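PDB 5O3Z: sorbitol-6-phosphate dehydrogenase from Erwinia amylovora CFBP1430, which probably catalyses the NAD-dependent interconversion of sorbitol 6-phosphate and fructose 6-phosphate, as a member of the short-chain dehydrogenase/reductase family. Local coordinates for residues H32-D37 and Y60-D65; V64-E69 and F121-E126; R139-N144 and N236-Y241; H184-G189 and Q252-T257. All coordinates share one frame; numbering follows the deposited sequence.

Interaction 1: H32-D37 and Y60-D65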
loop_
_atom_site.group_PDB
_atom_site.type_symbol
_atom_site.label_atom_id
_atom_site.label_comp_id
_atom_site.label_asym_id
_atom_site.label_seq_id
_atom_site.Cartn_x
_atom_site.Cartn_y
_atom_site.Cartn_z
ATOM N N HIS A 32 34.549 8.414 -4.400
ATOM C CA HIS A 32 35.507 7.810 -3.428
ATOM C C HIS A 32 34.732 6.838 -2.531
ATOM O O HIS A 32 33.621 7.143 -2.115
ATOM C CB HIS A 32 36.179 8.867 -2.586
ATOM C CG HIS A 32 37.293 9.555 -3.295
ATOM N ND1 HIS A 32 37.079 10.525 -4.256
ATOM C CD2 HIS A 32 38.638 9.439 -3.158
ATOM C CE1 HIS A 32 38.256 10.961 -4.689
ATOM N NE2 HIS A 32 39.211 10.317 -4.033
ATOM N N VAL A 33 35.288 5.669 -2.288
ATOM C CA VAL A 33 34.531 4.616 -1.635
ATOM C C VAL A 33 35.222 4.207 -0.331
ATOM O O VAL A 33 36.437 3.954 -0.308
ATOM C CB VAL A 33 34.304 3.409 -2.540
ATOM C CG1 VAL A 33 33.467 2.348 -1.822
ATOM C CG2 VAL A 33 33.590 3.830 -3.832
ATOM N N ALA A 34 34.445 4.210 0.754
ATOM C CA ALA A 34 34.834 3.581 2.024
ATOM C C ALA A 34 34.191 2.187 2.070
ATOM O O ALA A 34 32.959 2.086 2.202
ATOM C CB ALA A 34 34.392 4.449 3.180
ATOM N N VAL A 35 34.996 1.143 1.858
ATOM C CA VAL A 35 34.582 -0.284 1.909
ATOM C C VAL A 35 34.622 -0.760 3.383
ATOM O O VAL A 35 35.758 -0.967 3.943
ATOM C CB VAL A 35 35.469 -1.179 1.031
ATOM C CG1 VAL A 35 34.981 -2.624 0.945
ATOM C CG2 VAL A 35 35.598 -0.554 -0.368
ATOM N N ALA A 36 33.424 -0.902 4.001
ATOM C CA ALA A 36 33.293 -1.259 5.431
ATOM C C ALA A 36 32.767 -2.689 5.555
ATOM O O ALA A 36 31.742 -3.062 4.946
ATOM C CB ALA A 36 32.434 -0.247 6.158
ATOM N N ASP A 37 33.460 -3.543 6.306
ATOM C CA ASP A 37 33.009 -4.909 6.404
ATOM C C ASP A 37 33.480 -5.656 7.671
ATOM O O ASP A 37 34.499 -5.315 8.286
ATOM C CB ASP A 37 33.452 -5.642 5.133
ATOM C CG ASP A 37 32.628 -6.848 4.831
ATOM O OD1 ASP A 37 33.042 -7.935 5.342
ATOM O OD2 ASP A 37 31.578 -6.721 4.064
ATOM N N TYR A 60 39.401 3.145 0.550
ATOM C CA TYR A 60 39.992 2.562 1.786
ATOM C C TYR A 60 39.058 1.507 2.380
ATOM O O TYR A 60 37.804 1.620 2.298
ATOM C CB TYR A 60 40.253 3.625 2.837
ATOM C CG TYR A 60 41.386 4.520 2.471
ATOM C CD1 TYR A 60 41.183 5.627 1.613
ATOM C CD2 TYR A 60 42.696 4.261 2.940
ATOM C CE1 TYR A 60 42.246 6.460 1.242
ATOM C CE2 TYR A 60 43.761 5.090 2.561
ATOM C CZ TYR A 60 43.536 6.173 1.725
ATOM O OH TYR A 60 44.594 6.963 1.391
ATOM N N GLY A 61 39.657 0.450 2.919
ATOM C CA GLY A 61 38.922 -0.619 3.592
ATOM C C GLY A 61 38.863 -0.367 5.102
ATOM O O GLY A 61 39.866 0.076 5.717
ATOM N N PHE A 62 37.719 -0.665 5.711
ATOM C CA PHE A 62 37.515 -0.475 7.169
ATOM C C PHE A 62 36.816 -1.697 7.733
ATOM O O PHE A 62 36.050 -2.322 7.031
ATOM C CB PHE A 62 36.631 0.706 7.453
ATOM C CG PHE A 62 37.183 2.010 6.976
ATOM C CD1 PHE A 62 37.096 2.343 5.624
ATOM C CD2 PHE A 62 37.724 2.936 7.852
ATOM C CE1 PHE A 62 37.556 3.543 5.169
ATOM C CE2 PHE A 62 38.239 4.133 7.383
ATOM C CZ PHE A 62 38.127 4.450 6.045
ATOM N N LYS A 63 37.140 -2.059 8.987
ATOM C CA LYS A 63 36.452 -3.092 9.714
ATOM C C LYS A 63 35.240 -2.466 10.398
ATOM O O LYS A 63 35.311 -1.385 10.977
ATOM C CB LYS A 63 37.372 -3.701 10.787
ATOM C CG LYS A 63 37.055 -5.146 11.145
ATOM C CD LYS A 63 36.225 -5.253 12.409
ATOM C CE LYS A 63 36.320 -6.650 13.037
ATOM N NZ LYS A 63 35.246 -7.571 12.541
ATOM N N VAL A 64 34.111 -3.151 10.307
ATOM C CA VAL A 64 32.951 -2.759 11.162
ATOM C C VAL A 64 32.029 -3.959 11.456
ATOM O O VAL A 64 31.865 -4.869 10.640
ATOM C CB VAL A 64 32.137 -1.562 10.602
ATOM C CG1 VAL A 64 31.386 -1.958 9.315
ATOM C CG2 VAL A 64 31.182 -1.043 11.670
ATOM N N ASP A 65 31.511 -3.950 12.698
ATOM C CA ASP A 65 30.472 -4.844 13.128
ATOM C C ASP A 65 29.316 -3.913 13.259
ATOM O O ASP A 65 29.263 -3.113 14.233
ATOM C CB ASP A 65 30.835 -5.488 14.492
ATOM C CG ASP A 65 29.680 -6.283 15.097
ATOM O OD1 ASP A 65 28.635 -6.496 14.440
ATOM O OD2 ASP A 65 29.817 -6.746 16.229
#
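V35 is held by both its backbone N and its O, which belong to successive peptides: N donates to Y60 O (2.9 Å) and O accepts from F62 N (2.7 Å). Within the two segments the parallel ladder begins with Y60 N on V33 O and goes on with D37 N donating to F62 O at 3.0 Å. In the last rung, V64 N reaches D37 O at 3.0 Å from well above the carbonyl plane (C=O...N angle 115°), just where strand 59-63 gives way to loop. Outside the ladder, the F62 side chain lies on the face that also carries A34 and A36. Its CE1 comes 3.8 Å from A34 CB, with L75 and A78 of helix 69-83 packing on the ring. Further along, A36 CB meets V64 CG1 at 3.7 Å. V35 points to the other face, against A43 and L46 of helix 40-54. The D37 carboxylate bonds outside the pair, OD2 to the backbone N of G15 and OD1 to that of N39. This is a Rossmann-type beta-alpha-beta unit; an acid ending the fold's second strand, bonded to G15 in the turn after strand 8-12, is consistent with an NAD-binding site, as in related dehydrogenases.

Interaction 2: V64-E69 and F121-E126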
loop_
_atom_site.group_PDB
_atom_site.type_symbol
_atom_site.label_atom_id
_atom_site.label_comp_id
_atom_site.label_asym_id
_atom_site.label_seq_id
_atom_site.Cartn_x
_atom_site.Cartn_y
_atom_site.Cartn_z
ATOM N N VAL A 64 34.111 -3.151 10.307
ATOM C CA VAL A 64 32.951 -2.759 11.162
ATOM C C VAL A 64 32.029 -3.959 11.456
ATOM O O VAL A 64 31.865 -4.869 10.640
ATOM C CB VAL A 64 32.137 -1.562 10.602
ATOM C CG1 VAL A 64 31.386 -1.958 9.315
ATOM C CG2 VAL A 64 31.182 -1.043 11.670
ATOM N N ASP A 65 31.511 -3.950 12.698
ATOM C CA ASP A 65 30.472 -4.844 13.128
ATOM C C ASP A 65 29.316 -3.913 13.259
ATOM O O ASP A 65 29.263 -3.113 14.233
ATOM C CB ASP A 65 30.835 -5.488 14.492
ATOM C CG ASP A 65 29.680 -6.283 15.097
ATOM O OD1 ASP A 65 28.635 -6.496 14.440
ATOM O OD2 ASP A 65 29.817 -6.746 16.229
ATOM N N ALA A 66 28.411 -3.946 12.279
ATOM C CA ALA A 66 27.358 -2.933 12.283
ATOM C C ALA A 66 26.397 -3.110 13.486
ATOM O O ALA A 66 25.753 -2.172 13.867
ATOM C CB ALA A 66 26.591 -2.852 10.945
ATOM N N THR A 67 26.401 -4.259 14.124
ATOM C CA THR A 67 25.520 -4.533 15.262
ATOM C C THR A 67 26.086 -3.967 16.560
ATOM O O THR A 67 25.382 -3.921 17.568
ATOM C CB THR A 67 25.295 -6.057 15.470
ATOM O OG1 THR A 67 26.491 -6.657 15.931
ATOM C CG2 THR A 67 24.863 -6.784 14.170
ATOM N N ASP A 68 27.334 -3.476 16.532
ATOM C CA ASP A 68 28.028 -2.942 17.746
ATOM C C ASP A 68 28.190 -1.439 17.677
ATOM O O ASP A 68 28.835 -0.949 16.782
ATOM C CB ASP A 68 29.376 -3.671 17.888
ATOM C CG ASP A 68 30.225 -3.163 19.075
ATOM O OD1 ASP A 68 30.878 -2.088 18.988
ATOM O OD2 ASP A 68 30.266 -3.891 20.078
ATOM N N GLU A 69 27.644 -0.694 18.650
ATOM C CA GLU A 69 27.678 0.766 18.668
ATOM C C GLU A 69 29.092 1.401 18.693
ATOM O O GLU A 69 29.344 2.432 18.061
ATOM C CB GLU A 69 26.890 1.283 19.876
ATOM C CG GLU A 69 26.820 2.785 20.002
ATOM C CD GLU A 69 25.859 3.255 21.105
ATOM O OE1 GLU A 69 25.780 2.574 22.156
ATOM O OE2 GLU A 69 25.229 4.319 20.936
ATOM N N PHE A 121 20.004 1.361 11.814
ATOM C CA PHE A 121 19.782 2.501 12.698
ATOM C C PHE A 121 21.180 3.070 13.123
ATOM O O PHE A 121 21.432 4.237 12.982
ATOM C CB PHE A 121 18.908 2.023 13.897
ATOM C CG PHE A 121 18.979 2.872 15.094
ATOM C CD1 PHE A 121 18.231 3.990 15.210
ATOM C CD2 PHE A 121 19.876 2.554 16.122
ATOM C CE1 PHE A 121 18.318 4.793 16.337
ATOM C CE2 PHE A 121 19.974 3.318 17.245
ATOM C CZ PHE A 121 19.183 4.447 17.371
ATOM N N LEU A 122 22.099 2.222 13.574
ATOM C CA LEU A 122 23.380 2.803 14.007
ATOM C C LEU A 122 24.134 3.569 12.921
ATOM O O LEU A 122 24.528 4.757 13.135
ATOM C CB LEU A 122 24.234 1.788 14.649
ATOM C CG LEU A 122 23.642 1.355 15.976
ATOM C CD1 LEU A 122 24.306 0.039 16.302
ATOM C CD2 LEU A 122 23.847 2.469 16.992
ATOM N N CYS A 123 24.287 2.930 11.779
ATOM C CA CYS A 123 24.890 3.545 10.586
ATOM C C CYS A 123 24.215 4.784 10.108
ATOM O O CYS A 123 24.894 5.771 9.813
ATOM C CB CYS A 123 25.105 2.511 9.466
ATOM S SG CYS A 123 26.276 1.239 10.060
ATOM N N SER A 124 22.888 4.826 10.077
ATOM C CA SER A 124 22.187 6.049 9.691
ATOM C C SER A 124 22.405 7.228 10.676
ATOM O O SER A 124 22.581 8.436 10.280
ATOM C CB SER A 124 20.680 5.712 9.598
ATOM O OG SER A 124 20.519 4.771 8.551
ATOM N N ARG A 125 22.344 6.869 11.952
ATOM C CA ARG A 125 22.589 7.832 13.020
ATOM C C ARG A 125 23.927 8.523 12.866
ATOM O O ARG A 125 23.994 9.752 12.879
ATOM C CB ARG A 125 22.543 7.191 14.426
ATOM C CG ARG A 125 22.517 8.268 15.526
ATOM C CD ARG A 125 22.297 7.696 16.902
ATOM N NE ARG A 125 23.461 6.928 17.348
ATOM C CZ ARG A 125 23.471 6.113 18.400
ATOM N NH1 ARG A 125 22.354 5.895 19.120
ATOM N NH2 ARG A 125 24.591 5.491 18.716
ATOM N N GLU A 126 24.980 7.733 12.791
ATOM C CA GLU A 126 26.356 8.271 12.845
ATOM C C GLU A 126 26.788 8.986 11.588
ATOM O O GLU A 126 27.490 10.019 11.667
ATOM C CB GLU A 126 27.381 7.186 13.200
ATOM C CG GLU A 126 27.113 6.506 14.536
ATOM C CD GLU A 126 27.118 7.497 15.706
ATOM O OE1 GLU A 126 28.097 8.249 15.805
ATOM O OE2 GLU A 126 26.155 7.569 16.514
HETATM O O HOH W 1 23.201 5.060 22.106
#
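A salt bridge between E69 and R125, set beside an apolar patch around L122, joins the turn after strand 59-63 and the first residue of helix 69-83 to the middle of helix 106-133. R125 NH2 donates to E69 OE2 at 2.6 Å. The carboxylate oxygen is met on its anti side, near the guanidinium plane, and the two flat groups are turned 34° apart. A water also ties OE2 to R125 NH1. E126 holds the neighbouring edge, its OE2 accepting from NE at 2.9 Å and weakly from NH2, while L122 CD2 lies over one guanidinium face, 3.5 Å above the plane. NH1 goes on to F104 O of the second subunit. Deeper in, L122 CD1 sits 3.6 Å from A66 O, and A66 CB touches C123 SG at 4.2 Å. The loop keeps its shape through a type I turn from D65 to D68 and an Asx turn, with D65 OD1 taking T67 OG1 at 2.6 Å and T67 N from the same face. L106 of the second subunit packs on both E69 and L122, and F109 of that subunit stacks with F121, as expected for the long-helix interface of tetrameric short-chain dehydrogenases.

Interaction 3: R139-N144 and N236-Y241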
loop_
_atom_site.group_PDB
_atom_site.type_symbol
_atom_site.label_atom_id
_atom_site.label_comp_id
_atom_site.label_asym_id
_atom_site.label_seq_id
_atom_site.Cartn_x
_atom_site.Cartn_y
_atom_site.Cartn_z
ATOM N N ARG A 139 22.575 11.238 0.951
ATOM C CA ARG A 139 21.739 10.128 0.612
ATOM C C ARG A 139 21.996 8.943 1.566
ATOM O O ARG A 139 23.145 8.672 1.960
ATOM C CB ARG A 139 22.113 9.717 -0.750
ATOM C CG ARG A 139 21.965 10.828 -1.758
ATOM C CD ARG A 139 20.514 11.086 -2.021
ATOM N NE ARG A 139 20.230 11.995 -3.087
ATOM C CZ ARG A 139 19.949 13.281 -2.964
ATOM N NH1 ARG A 139 20.018 13.916 -1.800
ATOM N NH2 ARG A 139 19.620 13.985 -4.073
ATOM N N ILE A 140 20.939 8.230 1.929
ATOM C CA ILE A 140 21.048 7.007 2.677
ATOM C C ILE A 140 20.216 6.015 1.890
ATOM O O ILE A 140 19.022 6.276 1.649
ATOM C CB ILE A 140 20.523 7.139 4.108
ATOM C CG1 ILE A 140 21.356 8.125 4.931
ATOM C CG2 ILE A 140 20.467 5.770 4.768
ATOM C CD1 ILE A 140 20.769 8.500 6.279
ATOM N N ILE A 141 20.818 4.921 1.489
ATOM C CA ILE A 141 20.089 3.912 0.757
ATOM C C ILE A 141 20.271 2.609 1.431
ATOM O O ILE A 141 21.400 2.119 1.540
ATOM C CB ILE A 141 20.556 3.852 -0.703
ATOM C CG1 ILE A 141 20.053 5.121 -1.427
ATOM C CG2 ILE A 141 19.996 2.628 -1.406
ATOM C CD1 ILE A 141 20.760 5.417 -2.728
ATOM N N GLN A 142 19.152 1.964 1.814
ATOM C CA GLN A 142 19.191 0.605 2.347
ATOM C C GLN A 142 18.897 -0.493 1.338
ATOM O O GLN A 142 17.907 -0.445 0.612
ATOM C CB GLN A 142 18.124 0.467 3.452
ATOM C CG GLN A 142 18.275 -0.785 4.323
ATOM C CD GLN A 142 16.927 -1.347 4.886
ATOM O OE1 GLN A 142 15.819 -0.945 4.478
ATOM N NE2 GLN A 142 17.045 -2.361 5.766
ATOM N N ILE A 143 19.663 -1.547 1.346
ATOM C CA ILE A 143 19.327 -2.756 0.564
ATOM C C ILE A 143 18.278 -3.561 1.355
ATOM O O ILE A 143 18.530 -3.941 2.473
ATOM C CB ILE A 143 20.557 -3.605 0.304
ATOM C CG1 ILE A 143 21.674 -2.767 -0.376
ATOM C CG2 ILE A 143 20.193 -4.794 -0.532
ATOM C CD1 ILE A 143 21.185 -1.838 -1.532
ATOM N N ASN A 144 17.083 -3.752 0.768
ATOM C CA ASN A 144 15.988 -4.403 1.412
ATOM C C ASN A 144 15.592 -5.482 0.389
ATOM O O ASN A 144 16.424 -5.876 -0.475
ATOM C CB ASN A 144 14.945 -3.326 1.805
ATOM C CG ASN A 144 13.948 -3.799 2.883
ATOM O OD1 ASN A 144 13.300 -4.849 2.758
ATOM N ND2 ASN A 144 13.824 -3.007 3.906
ATOM N N ASN A 236 21.954 0.375 -10.836
ATOM C CA ASN A 236 21.290 1.375 -11.690
ATOM C C ASN A 236 20.409 2.250 -10.889
ATOM O O ASN A 236 20.565 3.490 -10.870
ATOM C CB ASN A 236 20.545 0.666 -12.849
ATOM C CG ASN A 236 21.506 0.209 -13.963
ATOM O OD1 ASN A 236 22.659 0.650 -13.993
ATOM N ND2 ASN A 236 21.046 -0.701 -14.868
ATOM N N VAL A 237 19.506 1.591 -10.136
ATOM C CA VAL A 237 18.518 2.263 -9.316
ATOM C C VAL A 237 19.199 3.025 -8.152
ATOM O O VAL A 237 18.869 4.181 -7.830
ATOM C CB VAL A 237 17.522 1.215 -8.766
ATOM C CG1 VAL A 237 16.592 1.818 -7.742
ATOM C CG2 VAL A 237 16.703 0.543 -9.869
ATOM N N LEU A 238 20.116 2.337 -7.495
ATOM C CA LEU A 238 20.918 2.997 -6.457
ATOM C C LEU A 238 21.500 4.334 -6.941
ATOM O O LEU A 238 21.359 5.406 -6.301
ATOM C CB LEU A 238 21.983 2.035 -5.953
ATOM C CG LEU A 238 22.717 2.486 -4.678
ATOM C CD1 LEU A 238 23.240 1.249 -3.983
ATOM C CD2 LEU A 238 23.869 3.425 -4.977
ATOM N N LEU A 239 22.092 4.300 -8.127
ATOM C CA LEU A 239 22.777 5.501 -8.661
ATOM C C LEU A 239 21.811 6.610 -8.931
ATOM O O LEU A 239 22.126 7.790 -8.696
ATOM C CB LEU A 239 23.537 5.167 -9.928
ATOM C CG LEU A 239 24.801 4.296 -9.774
ATOM C CD1 LEU A 239 25.418 3.959 -11.137
ATOM C CD2 LEU A 239 25.787 4.962 -8.847
ATOM N N PHE A 240 20.587 6.248 -9.355
ATOM C CA PHE A 240 19.655 7.269 -9.699
ATOM C C PHE A 240 19.206 7.915 -8.434
ATOM O O PHE A 240 19.303 9.158 -8.303
ATOM C CB PHE A 240 18.469 6.726 -10.546
ATOM C CG PHE A 240 17.408 7.749 -10.718
ATOM C CD1 PHE A 240 17.658 8.895 -11.476
ATOM C CD2 PHE A 240 16.239 7.685 -9.991
ATOM C CE1 PHE A 240 16.716 9.907 -11.581
ATOM C CE2 PHE A 240 15.294 8.676 -10.086
ATOM C CZ PHE A 240 15.530 9.796 -10.890
ATOM N N TYR A 241 18.723 7.120 -7.447
ATOM C CA TYR A 241 18.255 7.726 -6.160
ATOM C C TYR A 241 19.366 8.417 -5.322
ATOM O O TYR A 241 19.131 9.341 -4.536
ATOM C CB TYR A 241 17.330 6.765 -5.356
ATOM C CG TYR A 241 15.951 6.534 -6.052
ATOM C CD1 TYR A 241 14.886 7.386 -5.810
ATOM C CD2 TYR A 241 15.752 5.523 -6.944
ATOM C CE1 TYR A 241 13.647 7.227 -6.497
ATOM C CE2 TYR A 241 14.528 5.339 -7.586
ATOM C CZ TYR A 241 13.489 6.172 -7.352
ATOM O OH TYR A 241 12.251 6.014 -7.934
#
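On the strand that presses I141 against L238, Q142 OE1 is gripped by two donors on the far face: N144 ND2 at 2.9 Å, coming from above the carbonyl plane, and S185 OG of the next strand. Across the contact itself the polar link is slight. R139 NE lies 3.2 Å from Y241 O, a weak hydrogen bond bent to 120°, and the arginine's NH2 is held instead by S243 O just beyond the helix. Most of the joint is apolar. I141 sends CD1 into the helix backbone, 3.6 Å from L238 O and 4.0 Å from L238 CG, with CG1 anti to its own carbonyl carbon (chi1 -71°). I143 CD1 adds a looser touch on L238 CD1 at 4.4 Å. This is the layering of a Rossmann fold: the axes of 236-241 and 139-144 run nearly antiparallel, 9.7 Å apart at their closest, where helix 231-242 lies on one face of the parallel sheet. Y241 sets its ring edge-to-face with that of H184 on the next strand, and beyond the sheet the helix meets the third subunit, Y241 OH bonding to Y241 OH and F240 stacking on F240 of that subunit.

Interaction 4: H184-G189 and Q252-T257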
loop_
_atom_site.group_PDB
_atom_site.type_symbol
_atom_site.label_atom_id
_atom_site.label_comp_id
_atom_site.label_asym_id
_atom_site.label_seq_id
_atom_site.Cartn_x
_atom_site.Cartn_y
_atom_site.Cartn_z
ATOM N N HIS A 184 15.998 6.089 1.239
ATOM C CA HIS A 184 15.237 5.067 0.505
ATOM C C HIS A 184 15.606 3.690 0.870
ATOM O O HIS A 184 16.745 3.435 1.287
ATOM C CB HIS A 184 15.469 5.192 -0.988
ATOM C CG HIS A 184 15.115 6.526 -1.540
ATOM N ND1 HIS A 184 13.792 6.951 -1.632
ATOM C CD2 HIS A 184 15.890 7.559 -1.974
ATOM C CE1 HIS A 184 13.778 8.207 -2.068
ATOM N NE2 HIS A 184 15.040 8.600 -2.298
ATOM N N SER A 185 14.651 2.767 0.690
ATOM C CA SER A 185 14.896 1.364 0.808
ATOM C C SER A 185 14.643 0.759 -0.563
ATOM O O SER A 185 13.616 1.075 -1.244
ATOM C CB SER A 185 13.982 0.765 1.889
ATOM O OG SER A 185 14.452 1.056 3.207
ATOM N N LEU A 186 15.550 -0.106 -0.993
ATOM C CA LEU A 186 15.432 -0.753 -2.286
ATOM C C LEU A 186 14.936 -2.126 -2.111
ATOM O O LEU A 186 15.596 -2.930 -1.471
ATOM C CB LEU A 186 16.797 -0.810 -3.038
ATOM C CG LEU A 186 17.530 0.473 -3.368
ATOM C CD1 LEU A 186 18.655 0.218 -4.401
ATOM C CD2 LEU A 186 16.542 1.560 -3.850
ATOM N N MET A 187 13.752 -2.433 -2.661
ATOM C CA MET A 187 13.152 -3.689 -2.409
ATOM C C MET A 187 13.516 -4.668 -3.483
ATOM O O MET A 187 12.845 -4.816 -4.495
ATOM C CB MET A 187 11.615 -3.513 -2.175
ATOM C CG MET A 187 11.235 -2.183 -1.529
ATOM S SD MET A 187 11.907 -1.954 0.143
ATOM C CE MET A 187 10.963 -3.182 1.087
ATOM N N LEU A 188 14.576 -5.415 -3.285
ATOM C CA LEU A 188 15.063 -6.312 -4.343
ATOM C C LEU A 188 14.275 -7.546 -4.505
ATOM O O LEU A 188 13.785 -8.124 -3.534
ATOM C CB LEU A 188 16.514 -6.736 -4.058
ATOM C CG LEU A 188 17.470 -5.548 -3.847
ATOM C CD1 LEU A 188 18.875 -6.071 -3.747
ATOM C CD2 LEU A 188 17.387 -4.398 -4.835
ATOM N N GLY A 189 14.156 -8.035 -5.750
ATOM C CA GLY A 189 13.691 -9.383 -5.976
ATOM C C GLY A 189 14.847 -10.336 -5.690
ATOM O O GLY A 189 15.826 -9.947 -5.058
ATOM N N GLN A 252 11.148 6.518 0.227
ATOM C CA GLN A 252 10.562 5.523 -0.639
ATOM C C GLN A 252 11.010 4.040 -0.489
ATOM O O GLN A 252 12.129 3.722 -0.080
ATOM C CB GLN A 252 10.687 5.978 -2.109
ATOM C CG GLN A 252 10.140 7.351 -2.442
ATOM C CD GLN A 252 8.690 7.531 -2.108
ATOM O OE1 GLN A 252 7.823 6.749 -2.534
ATOM N NE2 GLN A 252 8.392 8.554 -1.330
ATOM N N SER A 253 10.079 3.133 -0.732
ATOM C CA SER A 253 10.379 1.729 -0.929
ATOM C C SER A 253 10.342 1.539 -2.397
ATOM O O SER A 253 9.256 1.564 -2.984
ATOM C CB SER A 253 9.340 0.855 -0.228
ATOM O OG SER A 253 9.246 1.143 1.162
ATOM N N ILE A 254 11.511 1.413 -3.040
ATOM C CA ILE A 254 11.610 1.371 -4.492
ATOM C C ILE A 254 11.696 -0.082 -4.939
ATOM O O ILE A 254 12.622 -0.785 -4.609
ATOM C CB ILE A 254 12.870 2.125 -4.941
ATOM C CG1 ILE A 254 12.836 3.582 -4.580
ATOM C CG2 ILE A 254 13.073 1.974 -6.406
ATOM C CD1 ILE A 254 11.560 4.397 -4.917
ATOM N N ASN A 255 10.694 -0.586 -5.646
ATOM C CA ASN A 255 10.726 -1.951 -6.043
ATOM C C ASN A 255 11.694 -2.176 -7.180
ATOM O O ASN A 255 11.745 -1.370 -8.133
ATOM C CB ASN A 255 9.322 -2.400 -6.477
ATOM C CG ASN A 255 8.337 -2.365 -5.343
ATOM O OD1 ASN A 255 7.218 -1.822 -5.452
ATOM N ND2 ASN A 255 8.734 -2.885 -4.267
ATOM N N VAL A 256 12.399 -3.297 -7.129
ATOM C CA VAL A 256 13.314 -3.694 -8.184
ATOM C C VAL A 256 13.084 -5.142 -8.314
ATOM O O VAL A 256 13.885 -6.013 -7.840
ATOM C CB VAL A 256 14.785 -3.382 -7.772
ATOM C CG1 VAL A 256 15.719 -3.681 -8.915
ATOM C CG2 VAL A 256 14.920 -1.912 -7.387
ATOM N N THR A 257 11.929 -5.462 -8.923
ATOM C CA THR A 257 11.382 -6.804 -8.798
ATOM C C THR A 257 10.932 -7.435 -10.108
ATOM O O THR A 257 10.374 -8.526 -10.095
ATOM C CB THR A 257 10.173 -6.928 -7.796
ATOM O OG1 THR A 257 8.930 -6.372 -8.352
ATOM C CG2 THR A 257 10.474 -6.392 -6.364
#
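M187 folds over the neighbouring strand, its chain bent at chi2 and chi3, with SD 3.8 Å from S253 CB and CB 3.6 Å from N255 ND2. That amide nitrogen is buried here with no polar partner in the model, while N255 OD1 accepts from Q252 NE2 of the third subunit. On the opposite face the aliphatic residues pair side by side and point the same way: L186 CD2 meets I254 CB at 3.9 Å, and L188 CD2 comes close to V256 CB. V234 and V237 of helix 231-242 close over this layer. Between the two faces runs a parallel ladder. S185 N donates almost straight to Q252 O at 2.8 Å (N-H...O 174°), S185 O accepts from I254 N, M187 N donates to I254 O, and M187 O accepts from V256 N. G189 N finishes the run on V256 O at 2.9 Å, and T257 CG2 lies against M187 O. At the beginning, Q252 N adds a side-chain rung, donating to H184 ND1 at 3.3 Å from 26° out of the ring plane. Imidazole and glutamine chain lie alongside each other. Strand 253-256 is the outermost of this chain's sheet, and with I254 packing on Y241 of the third subunit it helps, with helix 231-242, to form the edge-strand and helix interface familiar from tetrameric short-chain dehydrogenases.

How the interactions relate
Interactions 1, 3 and 4 all belong to one parallel seven-stranded Rossmann sheet. Interaction 1 joins an outermost strand, 59-63, to its neighbour, and interaction 4 does the same at the other edge, their centres about 24 Å apart across the chain's middle. Interaction 2 starts where interaction 1 stops, sharing V64 and D65, and leads from the sheet to helix 106-133. That helix precedes strand 139-145 of interaction 3, and S124 packs on I140. Interactions 3 and 4 interleave along the chain, their centres about 9 Å apart on adjacent strands. Both meet the third subunit, whereas interaction 2 meets the second, so helix 106-133 serves one subunit interface, and helix 231-242 with the last strand the other.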